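PDB 5GZS: GGDEF family protein from Vibrio cholerae, which is a diguanylate cyclase that makes cyclic di-GMP and, through its periplasmic portion of two solute-binding-protein-like regions, binds arginine. Local coordinates for the arginine site and the interface of chains A and B. Sequence-based numbering; all coordinates share one arbitrary frame. Chains: chain A/B, GGDEF family protein.

Contact 1: the arginine site. Residues chain A 11, 40, 57-59, 64, 77, 101-103, 139-140, 142, 166. With ARG (arginine), chain C.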
loop_
_atom_site.group_PDB
_atom_site.type_symbol
_atom_site.label_atom_id
_atom_site.label_comp_id
_atom_site.label_asym_id
_atom_site.label_seq_id
_atom_site.Cartn_x
_atom_site.Cartn_y
_atom_site.Cartn_z
ATOM N N GLU A 11 18.792 10.767 29.739
ATOM C CA GLU A 11 18.436 11.969 28.993
ATOM C C GLU A 11 16.953 12.302 29.166
ATOM O O GLU A 11 16.083 11.526 28.773
ATOM C CB GLU A 11 18.769 11.799 27.511
ATOM C CG GLU A 11 18.934 13.109 26.758
ATOM C CD GLU A 11 18.277 13.083 25.391
ATOM O OE1 GLU A 11 17.902 14.164 24.890
ATOM O OE2 GLU A 11 18.135 11.981 24.819
ATOM N N PHE A 40 21.404 13.114 23.965
ATOM C CA PHE A 40 21.656 11.700 23.729
ATOM C C PHE A 40 23.065 11.440 23.212
ATOM O O PHE A 40 23.655 10.389 23.456
ATOM C CB PHE A 40 20.634 11.147 22.742
ATOM C CG PHE A 40 21.048 9.860 22.095
ATOM C CD1 PHE A 40 20.850 8.655 22.740
ATOM C CD2 PHE A 40 21.616 9.859 20.839
ATOM C CE1 PHE A 40 21.207 7.484 22.144
ATOM C CE2 PHE A 40 21.982 8.683 20.235
ATOM C CZ PHE A 40 21.770 7.494 20.887
ATOM N N ASN A 57 18.707 2.071 26.036
ATOM C CA ASN A 57 17.963 2.646 24.918
ATOM C C ASN A 57 18.828 3.012 23.709
ATOM O O ASN A 57 18.429 3.819 22.869
ATOM C CB ASN A 57 17.167 3.846 25.421
ATOM C CG ASN A 57 16.338 3.503 26.646
ATOM O OD1 ASN A 57 15.580 2.524 26.645
ATOM N ND2 ASN A 57 16.489 4.291 27.704
ATOM N N ILE A 58 19.998 2.383 23.621
ATOM C CA ILE A 58 20.930 2.579 22.515
ATOM C C ILE A 58 20.715 1.565 21.407
ATOM O O ILE A 58 20.895 0.359 21.623
ATOM C CB ILE A 58 22.400 2.455 22.971
ATOM C CG1 ILE A 58 22.669 3.372 24.158
ATOM C CG2 ILE A 58 23.337 2.780 21.808
ATOM C CD1 ILE A 58 22.347 4.801 23.870
ATOM N N THR A 59 20.356 2.036 20.217
ATOM C CA THR A 59 20.236 1.122 19.090
ATOM C C THR A 59 21.633 0.636 18.636
ATOM O O THR A 59 22.533 1.429 18.346
ATOM C CB THR A 59 19.488 1.768 17.922
ATOM O OG1 THR A 59 18.268 2.348 18.405
ATOM C CG2 THR A 59 19.168 0.719 16.879
ATOM N N ARG A 64 28.926 1.264 15.761
ATOM C CA ARG A 64 28.828 1.497 17.201
ATOM C C ARG A 64 29.522 0.435 18.073
ATOM O O ARG A 64 30.037 0.751 19.151
ATOM C CB ARG A 64 27.358 1.606 17.614
ATOM C CG ARG A 64 26.747 2.980 17.383
ATOM C CD ARG A 64 25.270 2.942 17.669
ATOM N NE ARG A 64 24.655 4.263 17.617
ATOM C CZ ARG A 64 23.426 4.511 18.058
ATOM N NH1 ARG A 64 22.716 3.526 18.570
ATOM N NH2 ARG A 64 22.908 5.733 17.996
ATOM N N GLU A 77 11.687 0.672 22.258
ATOM C CA GLU A 77 11.800 2.067 22.622
ATOM C C GLU A 77 10.635 2.830 21.984
ATOM O O GLU A 77 10.519 2.898 20.758
ATOM C CB GLU A 77 13.152 2.610 22.165
ATOM C CG GLU A 77 13.436 4.056 22.477
ATOM C CD GLU A 77 14.717 4.514 21.783
ATOM O OE1 GLU A 77 14.861 4.192 20.574
ATOM O OE2 GLU A 77 15.567 5.185 22.430
ATOM N N THR A 101 21.545 9.801 16.754
ATOM C CA THR A 101 20.563 8.728 16.828
ATOM C C THR A 101 20.460 7.966 15.530
ATOM O O THR A 101 20.964 8.379 14.491
ATOM C CB THR A 101 19.139 9.221 17.182
ATOM O OG1 THR A 101 18.637 10.055 16.129
ATOM C CG2 THR A 101 19.127 9.957 18.513
ATOM N N THR A 102 19.768 6.846 15.625
ATOM C CA THR A 102 19.489 5.987 14.507
ATOM C C THR A 102 18.419 6.619 13.603
ATOM O O THR A 102 18.198 6.167 12.475
ATOM C CB THR A 102 19.035 4.606 15.023
ATOM O OG1 THR A 102 19.319 3.599 14.049
ATOM C CG2 THR A 102 17.551 4.613 15.367
ATOM N N TYR A 103 17.791 7.688 14.095
ATOM C CA TYR A 103 16.640 8.304 13.426
ATOM C C TYR A 103 16.966 9.029 12.119
ATOM O O TYR A 103 16.082 9.226 11.270
ATOM C CB TYR A 103 15.945 9.279 14.381
ATOM C CG TYR A 103 15.366 8.611 15.621
ATOM C CD1 TYR A 103 15.071 7.255 15.627
ATOM C CD2 TYR A 103 15.096 9.347 16.777
ATOM C CE1 TYR A 103 14.534 6.638 16.758
ATOM C CE2 TYR A 103 14.562 8.741 17.914
ATOM C CZ TYR A 103 14.281 7.383 17.903
ATOM O OH TYR A 103 13.736 6.774 19.029
ATOM N N ASP A 139 11.533 11.843 18.132
ATOM C CA ASP A 139 12.367 11.492 19.279
ATOM C C ASP A 139 11.716 10.476 20.222
ATOM O O ASP A 139 10.526 10.146 20.099
ATOM C CB ASP A 139 12.739 12.751 20.055
ATOM C CG ASP A 139 14.088 12.632 20.765
ATOM O OD1 ASP A 139 14.699 11.532 20.763
ATOM O OD2 ASP A 139 14.532 13.650 21.339
ATOM N N ALA A 140 12.507 9.987 21.171
ATOM C CA ALA A 140 12.088 8.894 22.055
ATOM C C ALA A 140 11.170 9.340 23.184
ATOM O O ALA A 140 10.887 10.522 23.346
ATOM C CB ALA A 140 13.293 8.216 22.632
ATOM N N ASN A 142 11.763 9.689 26.165
ATOM C CA ASN A 142 12.431 10.709 26.994
ATOM C C ASN A 142 11.836 12.108 26.868
ATOM O O ASN A 142 11.810 12.892 27.826
ATOM C CB ASN A 142 13.905 10.770 26.637
ATOM C CG ASN A 142 14.580 9.420 26.754
ATOM O OD1 ASN A 142 14.275 8.490 26.000
ATOM N ND2 ASN A 142 15.497 9.302 27.704
ATOM N N VAL A 166 16.272 -2.249 21.100
ATOM C CA VAL A 166 17.207 -1.340 21.745
ATOM C C VAL A 166 18.005 -2.082 22.831
ATOM O O VAL A 166 17.538 -3.091 23.357
ATOM C CB VAL A 166 16.397 -0.124 22.283
ATOM C CG1 VAL A 166 17.236 0.823 23.072
ATOM C CG2 VAL A 166 15.684 0.575 21.150
HETATM N N ARG C . 17.586 4.091 20.217
HETATM C CA ARG C . 17.954 5.102 19.237
HETATM C C ARG C . 19.469 5.201 19.103
HETATM O O ARG C . 19.995 5.635 18.081
HETATM C CB ARG C . 17.369 6.449 19.623
HETATM C CG ARG C . 17.907 7.009 20.926
HETATM C CD ARG C . 17.015 8.153 21.356
HETATM N NE ARG C . 17.508 8.817 22.543
HETATM C CZ ARG C . 17.422 8.311 23.765
HETATM N NH1 ARG C . 16.868 7.119 23.963
HETATM N NH2 ARG C . 17.907 8.998 24.786
HETATM O OXT ARG C . 20.202 4.849 20.019
#
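Free arginine lies almost wholly buried in a solute-binding-protein pocket, with charged groups at both ends. At the alpha-carboxylate, the extended side chain of A:Arg64 (chi2 174°) arrives end-on with two guanidinium nitrogens. Its NH2 salt-bridges and hydrogen-bonds the ligand's O at 2.9 Å; its NH1 hydrogen-bonds the ligand's OXT. Each oxygen takes a second donor from the backbone. A:Thr59 N reaches the ligand's OXT at 2.8 Å, nearly straight at 167°. A:Thr102 N reaches the ligand's O at 2.7 Å. The ligand's alpha-amino N is held by A:Asn57 O, A:Thr59 OG1 at 2.6 Å and A:Glu77 OE1, which it meets from above the carboxylate plane. A:Glu77 CG is anti to the backbone N (chi1 -180°), placing the carboxylate between the ligand's two ends. A:Glu77 OE2 accepts from the ligand's NH1 at 2.8 Å, nearly along its own C-O axis and in the ligand's guanidinium plane. A:Glu11 OE2 takes the ligand's NH2 at 3.0 Å through its anti lone pair. Both are salt bridges. A:Asn142 ND2 hydrogen-bonds the backbone O of A:Glu11 and may steady it. The ligand's CG lies over the ring face of A:Phe40, displaced toward the rim, 3.9 Å from the centroid (CH-pi). The A:Tyr103 ring brings its CZ 3.7 Å from the ligand's CB. Two acids at the guanidinium suggest a preference for basic amino acids, and the site is probably the sensory pocket of the periplasmic portion.

Contact 2: the interface of chains A and B. Residues chain A 60, 70-73; chain B 355-357.
This patch is part of a two-fold symmetric interface between two copies of the protein, and here it rests mainly on packing. It joins the chains in the deposited assembly, though the structure alone does not show that this dimer forms in the cell. B:Asn355 carries much of the contact. Its CG is anti to the backbone N (chi1 -155°), which lays the side chain over one face of the A:Tyr60 ring. B:Asn355 CB sits over the ring centre, 3.5 Å from the centroid. The amide is stacked on the ring, their planes 13° apart. Its ND2 makes a weak hydrogen bond to the backbone A:Ser71 O at 3.2 Å. The A:Tyr60 ring points its CD2 edge at the face of A:Phe70, toward the rim, which may fix how the tyrosine ring is turned. The A:Arg72 chain bends at chi3 (128°) and crosses B:Ile357 obliquely. The CD1 methyl of B:Ile357 lies 3.4 Å from A:Arg72 CZ, an apolar contact with the guanidinium. A:Pro73 CG meets B:Lys356 CB at 3.7 Å, the two side chains crossing at about a right angle. On chain A the site uses strand 69-75 and the loop residue A:Tyr60. On chain B it uses the loop between helix 344-352 and strand 359-361.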
loop_
_atom_site.group_PDB
_atom_site.type_symbol
_atom_site.label_atom_id
_atom_site.label_comp_id
_atom_site.label_asym_id
_atom_site.label_seq_id
_atom_site.Cartn_x
_atom_site.Cartn_y
_atom_site.Cartn_z
ATOM N N TYR A 60 21.803 -0.681 18.606
ATOM C CA TYR A 60 23.061 -1.306 18.216
ATOM C C TYR A 60 23.376 -1.093 16.733
ATOM O O TYR A 60 22.484 -1.175 15.892
ATOM C CB TYR A 60 23.003 -2.808 18.539
ATOM C CG TYR A 60 24.135 -3.632 17.951
ATOM C CD1 TYR A 60 24.037 -4.161 16.672
ATOM C CD2 TYR A 60 25.309 -3.860 18.659
ATOM C CE1 TYR A 60 25.068 -4.905 16.109
ATOM C CE2 TYR A 60 26.346 -4.621 18.108
ATOM C CZ TYR A 60 26.216 -5.136 16.826
ATOM O OH TYR A 60 27.218 -5.879 16.243
ATOM N N PHE A 70 28.216 -3.731 23.429
ATOM C CA PHE A 70 26.760 -3.849 23.528
ATOM C C PHE A 70 26.318 -5.114 24.238
ATOM O O PHE A 70 26.950 -6.173 24.100
ATOM C CB PHE A 70 26.112 -3.837 22.133
ATOM C CG PHE A 70 26.049 -2.479 21.499
ATOM C CD1 PHE A 70 27.172 -1.921 20.917
ATOM C CD2 PHE A 70 24.861 -1.762 21.481
ATOM C CE1 PHE A 70 27.113 -0.671 20.344
ATOM C CE2 PHE A 70 24.803 -0.511 20.923
ATOM C CZ PHE A 70 25.923 0.033 20.344
ATOM N N SER A 71 25.228 -5.003 24.985
ATOM C CA SER A 71 24.444 -6.170 25.333
ATOM C C SER A 71 23.535 -6.458 24.161
ATOM O O SER A 71 23.401 -5.639 23.248
ATOM C CB SER A 71 23.590 -5.944 26.580
ATOM O OG SER A 71 22.324 -5.414 26.192
ATOM N N ARG A 72 22.889 -7.613 24.208
ATOM C CA ARG A 72 21.865 -7.942 23.245
ATOM C C ARG A 72 20.622 -7.112 23.572
ATOM O O ARG A 72 20.486 -6.629 24.692
ATOM C CB ARG A 72 21.606 -9.443 23.275
ATOM C CG ARG A 72 22.900 -10.224 23.064
ATOM C CD ARG A 72 22.668 -11.671 22.702
ATOM N NE ARG A 72 23.406 -12.013 21.501
ATOM C CZ ARG A 72 24.687 -12.343 21.491
ATOM N NH1 ARG A 72 25.362 -12.390 22.634
ATOM N NH2 ARG A 72 25.288 -12.629 20.342
ATOM N N PRO A 73 19.749 -6.880 22.579
ATOM C CA PRO A 73 18.627 -5.965 22.808
ATOM C C PRO A 73 17.788 -6.393 24.002
ATOM O O PRO A 73 17.584 -7.588 24.182
ATOM C CB PRO A 73 17.833 -6.032 21.496
ATOM C CG PRO A 73 18.456 -7.117 20.692
ATOM C CD PRO A 73 19.862 -7.250 21.161
ATOM N N ASN B 355 22.003 -7.612 16.699
ATOM C CA ASN B 355 22.781 -8.182 17.807
ATOM C C ASN B 355 22.001 -9.159 18.690
ATOM O O ASN B 355 22.425 -9.504 19.793
ATOM C CB ASN B 355 23.338 -7.055 18.673
ATOM C CG ASN B 355 24.562 -7.467 19.421
ATOM O OD1 ASN B 355 25.296 -8.354 18.976
ATOM N ND2 ASN B 355 24.785 -6.856 20.582
ATOM N N LYS B 356 20.843 -9.579 18.195
ATOM C CA LYS B 356 19.964 -10.503 18.898
ATOM C C LYS B 356 20.317 -11.937 18.507
ATOM O O LYS B 356 20.690 -12.200 17.356
ATOM C CB LYS B 356 18.500 -10.193 18.561
ATOM C CG LYS B 356 17.478 -11.207 19.052
ATOM C CD LYS B 356 16.140 -11.033 18.331
ATOM C CE LYS B 356 15.092 -11.992 18.860
ATOM N NZ LYS B 356 15.400 -12.399 20.263
ATOM N N ILE B 357 20.208 -12.866 19.451
ATOM C CA ILE B 357 20.427 -14.258 19.105
ATOM C C ILE B 357 19.253 -14.806 18.320
ATOM O O ILE B 357 18.107 -14.799 18.792
ATOM C CB ILE B 357 20.637 -15.151 20.321
ATOM C CG1 ILE B 357 21.939 -14.784 21.009
ATOM C CG2 ILE B 357 20.790 -16.593 19.846
ATOM C CD1 ILE B 357 23.136 -14.955 20.073
#

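Contact 3: the interface of chains A and B. Residues chain A 60, 73, 163-165; chain B 330, 351-354, 356.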
loop_
_atom_site.group_PDB
_atom_site.type_symbol
_atom_site.label_atom_id
_atom_site.label_comp_id
_atom_site.label_asym_id
_atom_site.label_seq_id
_atom_site.Cartn_x
_atom_site.Cartn_y
_atom_site.Cartn_z
ATOM N N TYR A 60 21.803 -0.681 18.606
ATOM C CA TYR A 60 23.061 -1.306 18.216
ATOM C C TYR A 60 23.376 -1.093 16.733
ATOM O O TYR A 60 22.484 -1.175 15.892
ATOM C CB TYR A 60 23.003 -2.808 18.539
ATOM C CG TYR A 60 24.135 -3.632 17.951
ATOM C CD1 TYR A 60 24.037 -4.161 16.672
ATOM C CD2 TYR A 60 25.309 -3.860 18.659
ATOM C CE1 TYR A 60 25.068 -4.905 16.109
ATOM C CE2 TYR A 60 26.346 -4.621 18.108
ATOM C CZ TYR A 60 26.216 -5.136 16.826
ATOM O OH TYR A 60 27.218 -5.879 16.243
ATOM N N PRO A 73 19.749 -6.880 22.579
ATOM C CA PRO A 73 18.627 -5.965 22.808
ATOM C C PRO A 73 17.788 -6.393 24.002
ATOM O O PRO A 73 17.584 -7.588 24.182
ATOM C CB PRO A 73 17.833 -6.032 21.496
ATOM C CG PRO A 73 18.456 -7.117 20.692
ATOM C CD PRO A 73 19.862 -7.250 21.161
ATOM N N ILE A 163 10.760 0.221 13.921
ATOM C CA ILE A 163 11.663 0.764 14.938
ATOM C C ILE A 163 12.454 -0.340 15.588
ATOM O O ILE A 163 11.907 -1.163 16.293
ATOM C CB ILE A 163 10.923 1.534 16.035
ATOM C CG1 ILE A 163 10.118 2.685 15.420
ATOM C CG2 ILE A 163 11.928 2.057 17.071
ATOM C CD1 ILE A 163 11.002 3.762 14.763
ATOM N N GLN A 164 13.750 -0.351 15.343
ATOM C CA GLN A 164 14.616 -1.424 15.821
ATOM C C GLN A 164 14.573 -1.538 17.329
ATOM O O GLN A 164 14.499 -0.538 18.015
ATOM C CB GLN A 164 16.046 -1.177 15.360
ATOM C CG GLN A 164 16.144 -0.868 13.880
ATOM C CD GLN A 164 17.574 -0.743 13.407
ATOM O OE1 GLN A 164 18.461 -0.331 14.161
ATOM N NE2 GLN A 164 17.813 -1.098 12.153
ATOM N N PRO A 165 14.615 -2.766 17.858
ATOM C CA PRO A 165 14.810 -2.924 19.306
ATOM C C PRO A 165 16.077 -2.227 19.792
ATOM O O PRO A 165 16.879 -1.718 19.001
ATOM C CB PRO A 165 14.916 -4.448 19.488
ATOM C CG PRO A 165 14.092 -4.990 18.374
ATOM C CD PRO A 165 14.342 -4.056 17.199
ATOM N N SER B 330 9.534 -6.285 16.530
ATOM C CA SER B 330 10.492 -5.649 17.447
ATOM C C SER B 330 10.251 -5.997 18.916
ATOM O O SER B 330 11.149 -5.883 19.756
ATOM C CB SER B 330 10.455 -4.132 17.300
ATOM O OG SER B 330 11.344 -3.713 16.289
ATOM N N GLN B 351 19.145 -7.440 10.420
ATOM C CA GLN B 351 18.945 -6.001 10.248
ATOM C C GLN B 351 17.890 -5.613 11.282
ATOM O O GLN B 351 18.179 -4.865 12.218
ATOM C CB GLN B 351 18.509 -5.620 8.820
ATOM C CG GLN B 351 18.987 -4.237 8.294
ATOM C CD GLN B 351 18.446 -2.994 9.044
ATOM O OE1 GLN B 351 17.594 -3.111 9.923
ATOM N NE2 GLN B 351 18.952 -1.798 8.682
HETATM N N MSE B 352 16.687 -6.160 11.137
HETATM C CA MSE B 352 15.545 -5.780 11.973
HETATM C C MSE B 352 15.742 -5.943 13.495
HETATM O O MSE B 352 15.350 -5.063 14.254
HETATM C CB MSE B 352 14.335 -6.573 11.502
HETATM C CG MSE B 352 13.809 -6.016 10.196
HETATM SE SE MSE B 352 12.145 -6.777 9.641
HETATM C CE MSE B 352 10.963 -5.556 10.600
ATOM N N LEU B 353 16.378 -7.029 13.952
ATOM C CA LEU B 353 16.624 -7.197 15.399
ATOM C C LEU B 353 18.115 -7.342 15.710
ATOM O O LEU B 353 18.589 -8.434 16.053
ATOM C CB LEU B 353 15.859 -8.408 15.934
ATOM C CG LEU B 353 14.456 -8.581 15.344
ATOM C CD1 LEU B 353 13.932 -9.977 15.634
ATOM C CD2 LEU B 353 13.529 -7.544 15.876
ATOM N N PRO B 354 18.851 -6.225 15.621
ATOM C CA PRO B 354 20.317 -6.214 15.643
ATOM C C PRO B 354 20.912 -6.870 16.882
ATOM O O PRO B 354 20.366 -6.710 17.972
ATOM C CB PRO B 354 20.657 -4.717 15.616
ATOM C CG PRO B 354 19.420 -4.035 15.109
ATOM C CD PRO B 354 18.285 -4.863 15.591
ATOM N N LYS B 356 20.843 -9.579 18.195
ATOM C CA LYS B 356 19.964 -10.503 18.898
ATOM C C LYS B 356 20.317 -11.937 18.507
ATOM O O LYS B 356 20.690 -12.200 17.356
ATOM C CB LYS B 356 18.500 -10.193 18.561
ATOM C CG LYS B 356 17.478 -11.207 19.052
ATOM C CD LYS B 356 16.140 -11.033 18.331
ATOM C CE LYS B 356 15.092 -11.992 18.860
ATOM N NZ LYS B 356 15.400 -12.399 20.263
#
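The loop leading into strand 166-170 of chain A, the loop residue A:Tyr60, and A:Pro73 of strand 69-75 meet the 3-10 helix 329-332 of chain B, the end of its helix 344-352 and the loop that follows. A:Pro165 packs between B:Ser330 and B:Leu353. Its CG touches B:Leu353 CD2 at 3.6 Å, the two side chains crossing obliquely. The same CG lies 3.8 Å from B:Ser330 CA, while CD of the proline ring faces the backbone O of B:Met352, a selenomethionine here. Next to this, the hydroxyl OG of B:Ser330 donates a hydrogen bond to the backbone A:Ile163 O at 2.6 Å. The donor stands above the carbonyl plane, 37° out of it. A:Gln164 starts with CG anti to the carbonyl carbon (chi1 -49°) and then runs extended, so that its amide reaches B:Gln351. Its NE2 is 3.0 Å from B:Gln351 OE1, but the N-H points elsewhere and the amide planes are 65° apart. The pair is a polar contact without a hydrogen bond. B:Pro354 CB meets A:Tyr60 CD1 at 3.6 Å, as the two side chains slide past each other in opposite directions. The backbone O of B:Pro354 faces CD of A:Pro73 at 3.3 Å. Prolines on both sides may give surfaces of fairly fixed shape. The patch joins the first solute-binding-like region of chain A to the second of chain B in the deposited dimer, which may not be the cellular one.

Contacts 2 and 3 are neighbouring parts of one interface, with C-alpha centres about 8 Å apart and A:Tyr60, A:Pro73 and B:Lys356 in common. Contact 1 lies within chain A, its C-alpha centre about 14 Å from that of contact 2 and about 12 Å from that of contact 3. A short chain link joins pocket and interface: A:Thr59, which bonds the ligand in contact 1, precedes A:Tyr60. A:Val166, which follows A:Pro165 of contact 3, is a neighbour of the pocket. Arginine binding might be felt at the dimer surface, although one structure does not show such coupling. Two-fold symmetry repeats the arrangement with the chains exchanged.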